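Local coordinates for glycosyl hydrolase family 2, TIM barrel domain protein (Parabacteroides merdae ATCC 43184, PDB 6DXU), which probably hydrolyses beta-glucuronides, as a gut-bacterial beta-glucuronidase of glycoside hydrolase family 2, at residues 37-42 / 72-77; 185-190 / 339-344. One frame throughout, in Å; residues are numbered along the deposited sequence.

Interaction 1 of 2, residues 37-42 / 72-77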
# COMPACT_ATOMS: atom_id res chain seq x y z
N TRP D 37 7.31 21.97 -27.62
CA TRP D 37 7.05 20.70 -26.96
C TRP D 37 7.66 19.55 -27.76
O TRP D 37 7.81 19.64 -28.98
CB TRP D 37 5.55 20.46 -26.80
CG TRP D 37 4.91 21.31 -25.74
CD1 TRP D 37 4.37 22.55 -25.90
CD2 TRP D 37 4.70 20.95 -24.36
NE1 TRP D 37 3.87 23.01 -24.70
CE2 TRP D 37 4.05 22.04 -23.74
CE3 TRP D 37 5.02 19.83 -23.60
CZ2 TRP D 37 3.70 22.03 -22.39
CZ3 TRP D 37 4.68 19.82 -22.25
CH2 TRP D 37 4.02 20.91 -21.66
N GLU D 38 7.99 18.47 -27.06
CA GLU D 38 8.35 17.22 -27.69
C GLU D 38 7.49 16.09 -27.15
O GLU D 38 7.09 16.10 -25.98
CB GLU D 38 9.81 16.90 -27.47
CG GLU D 38 10.75 17.91 -28.11
CD GLU D 38 12.18 17.67 -27.69
OE1 GLU D 38 12.93 17.06 -28.48
OE2 GLU D 38 12.55 18.06 -26.56
N TYR D 39 7.23 15.11 -28.00
CA TYR D 39 6.31 14.02 -27.71
C TYR D 39 7.02 12.69 -27.90
O TYR D 39 7.74 12.50 -28.88
CB TYR D 39 5.10 14.09 -28.64
CG TYR D 39 4.30 12.80 -28.74
CD1 TYR D 39 3.65 12.29 -27.64
CD2 TYR D 39 4.18 12.12 -29.95
CE1 TYR D 39 2.92 11.11 -27.72
CE2 TYR D 39 3.44 10.96 -30.04
CZ TYR D 39 2.81 10.46 -28.91
OH TYR D 39 2.08 9.30 -28.96
N LEU D 40 6.80 11.76 -26.96
CA LEU D 40 7.31 10.40 -27.08
C LEU D 40 6.15 9.43 -26.95
O LEU D 40 5.48 9.39 -25.91
CB LEU D 40 8.37 10.10 -26.01
CG LEU D 40 8.91 8.67 -26.08
CD1 LEU D 40 9.81 8.52 -27.32
CD2 LEU D 40 9.70 8.34 -24.84
N LYS D 41 5.91 8.64 -27.99
CA LYS D 41 4.95 7.54 -27.90
C LYS D 41 5.57 6.43 -27.06
O LYS D 41 6.66 5.94 -27.37
CB LYS D 41 4.59 7.04 -29.29
CG LYS D 41 3.66 5.82 -29.32
CD LYS D 41 3.57 5.23 -30.74
CE LYS D 41 2.86 3.86 -30.80
NZ LYS D 41 3.64 2.74 -30.16
N GLY D 42 4.92 6.06 -25.98
CA GLY D 42 5.43 5.01 -25.12
C GLY D 42 5.94 5.57 -23.80
O GLY D 42 6.04 6.78 -23.59
N HIS D 72 -2.32 18.38 -29.05
CA HIS D 72 -1.77 17.21 -29.72
C HIS D 72 -2.50 15.98 -29.26
O HIS D 72 -2.83 15.85 -28.07
CB HIS D 72 -0.28 17.06 -29.41
CG HIS D 72 0.33 15.80 -29.95
ND1 HIS D 72 0.44 14.64 -29.21
CD2 HIS D 72 0.85 15.51 -31.17
CE1 HIS D 72 1.03 13.71 -29.94
NE2 HIS D 72 1.27 14.21 -31.14
N CYS D 73 -2.72 15.04 -30.18
CA CYS D 73 -3.37 13.78 -29.87
C CYS D 73 -2.49 12.62 -30.36
O CYS D 73 -1.97 12.68 -31.48
CB CYS D 73 -4.76 13.72 -30.52
SG CYS D 73 -5.63 12.18 -30.20
N PHE D 74 -2.33 11.60 -29.50
CA PHE D 74 -1.55 10.42 -29.88
C PHE D 74 -2.00 9.84 -31.21
O PHE D 74 -1.21 9.22 -31.92
CB PHE D 74 -1.70 9.28 -28.85
CG PHE D 74 -1.17 9.56 -27.47
CD1 PHE D 74 -0.45 10.70 -27.18
CD2 PHE D 74 -1.36 8.62 -26.46
CE1 PHE D 74 0.04 10.92 -25.89
CE2 PHE D 74 -0.87 8.82 -25.17
CZ PHE D 74 -0.17 9.97 -24.89
N ASN D 75 -3.29 9.99 -31.53
CA ASN D 75 -3.97 9.20 -32.54
C ASN D 75 -4.35 10.01 -33.76
O ASN D 75 -5.27 9.64 -34.48
CB ASN D 75 -5.21 8.58 -31.91
CG ASN D 75 -4.90 7.87 -30.61
OD1 ASN D 75 -5.25 8.34 -29.52
ND2 ASN D 75 -4.22 6.75 -30.72
N ALA D 76 -3.64 11.12 -34.00
CA ALA D 76 -3.97 12.00 -35.12
C ALA D 76 -4.01 11.24 -36.43
O ALA D 76 -4.82 11.55 -37.31
CB ALA D 76 -2.96 13.15 -35.20
N GLU D 77 -3.14 10.25 -36.57
CA GLU D 77 -3.09 9.45 -37.78
C GLU D 77 -3.56 8.01 -37.59
O GLU D 77 -4.26 7.49 -38.47
CB GLU D 77 -1.66 9.47 -38.33
CG GLU D 77 -1.54 8.91 -39.71
CD GLU D 77 -0.39 9.53 -40.50
OE1 GLU D 77 0.48 10.19 -39.88
OE2 GLU D 77 -0.36 9.34 -41.73
O HOH W 1 1.38 8.25 -31.46
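Tyr39 and His72 meet with CG of each opposite its own backbone N (chi1 161° in Tyr39), which turns both rings toward the opposite segment. The imidazole arrives edge first: His72 CE1 stands over the centre of the phenol ring and comes to 3.5 Å from Tyr39 CD2. Ring centroids 4.4 Å apart and planes inclined at 50° define an edge-to-face pair, though not a perpendicular one. One ring nitrogen, His72 ND1, is hydrogen-bonded outside the pair to Tyr93 OH, which should limit turning of the imidazole. These rings lie in the sugar-binding domain, where strand 37-41 runs between strands 66-68 and 90-97 in an antiparallel sheet and the loop after 66-68 brings back residues 72-77. Phe74 meets the outer half of the phenol, with Phe74 CE1 at 3.4 Å from Tyr39 CE1. Its plane is tilted 28° from that of Tyr39 and slid well aside, so overlap is slight. A water in the plane of the phenol ring completes the link: it lies 2.8 Å from Tyr39 OH and donates a hydrogen bond to Phe74 O, tying the hydroxyl to the loop backbone.

Interaction 2 of 2, residues 185-190 / 339-344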
# COMPACT_ATOMS: atom_id res chain seq x y z
N ASN D 185 -13.27 6.78 -30.48
CA ASN D 185 -11.93 6.56 -29.96
C ASN D 185 -11.78 7.18 -28.58
O ASN D 185 -12.17 8.33 -28.36
CB ASN D 185 -10.88 7.17 -30.88
CG ASN D 185 -10.87 6.53 -32.24
OD1 ASN D 185 -10.60 5.34 -32.36
ND2 ASN D 185 -11.17 7.30 -33.26
N ILE D 186 -11.17 6.41 -27.68
CA ILE D 186 -10.80 6.91 -26.36
C ILE D 186 -9.38 7.45 -26.51
O ILE D 186 -8.38 6.75 -26.33
CB ILE D 186 -10.90 5.83 -25.29
CG1 ILE D 186 -12.31 5.23 -25.34
CG2 ILE D 186 -10.63 6.42 -23.90
CD1 ILE D 186 -12.50 4.07 -24.38
N TYR D 187 -9.31 8.72 -26.87
CA TYR D 187 -8.08 9.31 -27.38
C TYR D 187 -7.09 9.58 -26.26
O TYR D 187 -7.45 9.67 -25.08
CB TYR D 187 -8.40 10.61 -28.10
CG TYR D 187 -8.86 10.46 -29.53
CD1 TYR D 187 -8.17 9.64 -30.43
CD2 TYR D 187 -9.95 11.20 -30.00
CE1 TYR D 187 -8.57 9.55 -31.77
CE2 TYR D 187 -10.36 11.12 -31.35
CZ TYR D 187 -9.67 10.30 -32.21
OH TYR D 187 -10.06 10.21 -33.53
N GLY D 188 -5.82 9.73 -26.63
CA GLY D 188 -4.77 10.01 -25.68
C GLY D 188 -4.05 11.30 -26.02
O GLY D 188 -3.95 11.68 -27.19
N GLY D 189 -3.56 11.98 -24.98
CA GLY D 189 -2.63 13.08 -25.13
C GLY D 189 -3.18 14.41 -24.66
O GLY D 189 -4.30 14.52 -24.14
N LEU D 190 -2.36 15.45 -24.86
CA LEU D 190 -2.69 16.82 -24.45
C LEU D 190 -3.52 17.47 -25.56
O LEU D 190 -3.11 18.42 -26.24
CB LEU D 190 -1.41 17.61 -24.16
CG LEU D 190 -0.65 17.19 -22.89
CD1 LEU D 190 0.71 17.92 -22.75
CD2 LEU D 190 -1.49 17.40 -21.64
N VAL D 339 -5.99 15.75 -36.97
CA VAL D 339 -5.60 16.12 -35.61
C VAL D 339 -6.30 15.28 -34.54
O VAL D 339 -5.97 15.39 -33.36
CB VAL D 339 -5.88 17.62 -35.36
CG1 VAL D 339 -5.11 18.48 -36.33
CG2 VAL D 339 -7.38 17.90 -35.43
N ALA D 340 -7.26 14.44 -34.94
CA ALA D 340 -8.05 13.65 -33.97
C ALA D 340 -8.67 14.62 -32.97
O ALA D 340 -9.26 15.64 -33.39
CB ALA D 340 -7.19 12.54 -33.35
N GLN D 341 -8.53 14.40 -31.66
CA GLN D 341 -9.22 15.26 -30.70
C GLN D 341 -8.59 16.65 -30.58
O GLN D 341 -9.23 17.55 -30.01
CB GLN D 341 -9.27 14.58 -29.31
CG GLN D 341 -10.18 15.33 -28.32
CD GLN D 341 -10.79 14.42 -27.27
OE1 GLN D 341 -10.51 13.22 -27.23
NE2 GLN D 341 -11.64 14.99 -26.42
N ALA D 342 -7.39 16.87 -31.12
CA ALA D 342 -6.64 18.11 -30.90
C ALA D 342 -7.10 19.26 -31.82
O ALA D 342 -6.33 19.83 -32.60
CB ALA D 342 -5.15 17.83 -31.09
N MET D 343 -8.37 19.64 -31.68
CA MET D 343 -8.90 20.77 -32.45
C MET D 343 -8.48 22.10 -31.83
O MET D 343 -8.41 22.24 -30.60
CB MET D 343 -10.42 20.70 -32.52
CG MET D 343 -10.92 19.46 -33.26
SD MET D 343 -12.72 19.42 -33.43
CE MET D 343 -12.98 20.76 -34.60
N THR D 344 -8.22 23.09 -32.68
CA THR D 344 -7.88 24.42 -32.23
C THR D 344 -9.14 25.25 -32.03
O THR D 344 -10.23 24.90 -32.48
CB THR D 344 -6.97 25.13 -33.22
OG1 THR D 344 -7.69 25.33 -34.44
CG2 THR D 344 -5.69 24.30 -33.47
O HOH W 2 -11.73 10.74 -26.83
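Tyr187 faces Gln341 across two irregular loops, their CA atoms 6.9 Å apart, and a type II' turn from Val339 to Ala342, closed by Ala342 N to Val339 O, presents Ala340 and Gln341 to the tyrosine. Ala340 CB sits on one face of the phenol ring, 3.9 Å from the Tyr187 ring centroid and 27° off the ring normal, which meets the criteria for a CH-pi contact. It leans toward the hydroxyl end, with Tyr187 CZ at 3.5 Å. The opposite face carries Asn185 CB, so the ring is sandwiched between aliphatic carbons of both loops. Gln341 works at the other end of the ring: with CG anti to its backbone N (chi1 -171°) and the chain extended beyond, OE1 reaches the ring edge, 3.5 Å from Tyr187 CD2, the amide plane turned 62° from the ring. A water donates to Gln341 OE1 at 2.8 Å and accepts from Tyr187 N, bridging side chain and backbone. The far polar ends are held by carboxylates, Tyr187 OH by Asp335 and Gln341 NE2 by Glu334. Replacing Tyr187 with an alanine would probably open a gap between Ala340 and Asn185 and leave Asp335 without its phenol partner. Ala342 next forms an inverse gamma turn, and Thr344 takes the N-cap of helix 345-357. This is a buried interdomain contact of the family 2 architecture, in which a loop of the sugar-binding domain packs on the loop joining strand 323-331 to the first long helix of the TIM barrel.

In the fold
Interaction 1 closes before interaction 2 opens along the chain, yet their centres are only about 9 Å apart. Loops 72-77 and 185-190 run side by side: Phe74 N to Gly188 O at 2.8 Å and His72 N to Leu190 O at 2.9 Å are probable backbone hydrogen bonds, and Asn75 OD1 accepts from Gly188 N. Tyr93, on strand 90-97, joins them again, binding both His72 ND1 and Leu190 N through its hydroxyl. Interaction 1 lies wholly within the sugar-binding domain, whereas interaction 2 leads from it to the TIM barrel. Together they form a continuous path from strand 37-41 through three loops, 72-77, 185-190 and 339-344, to helix 345-357.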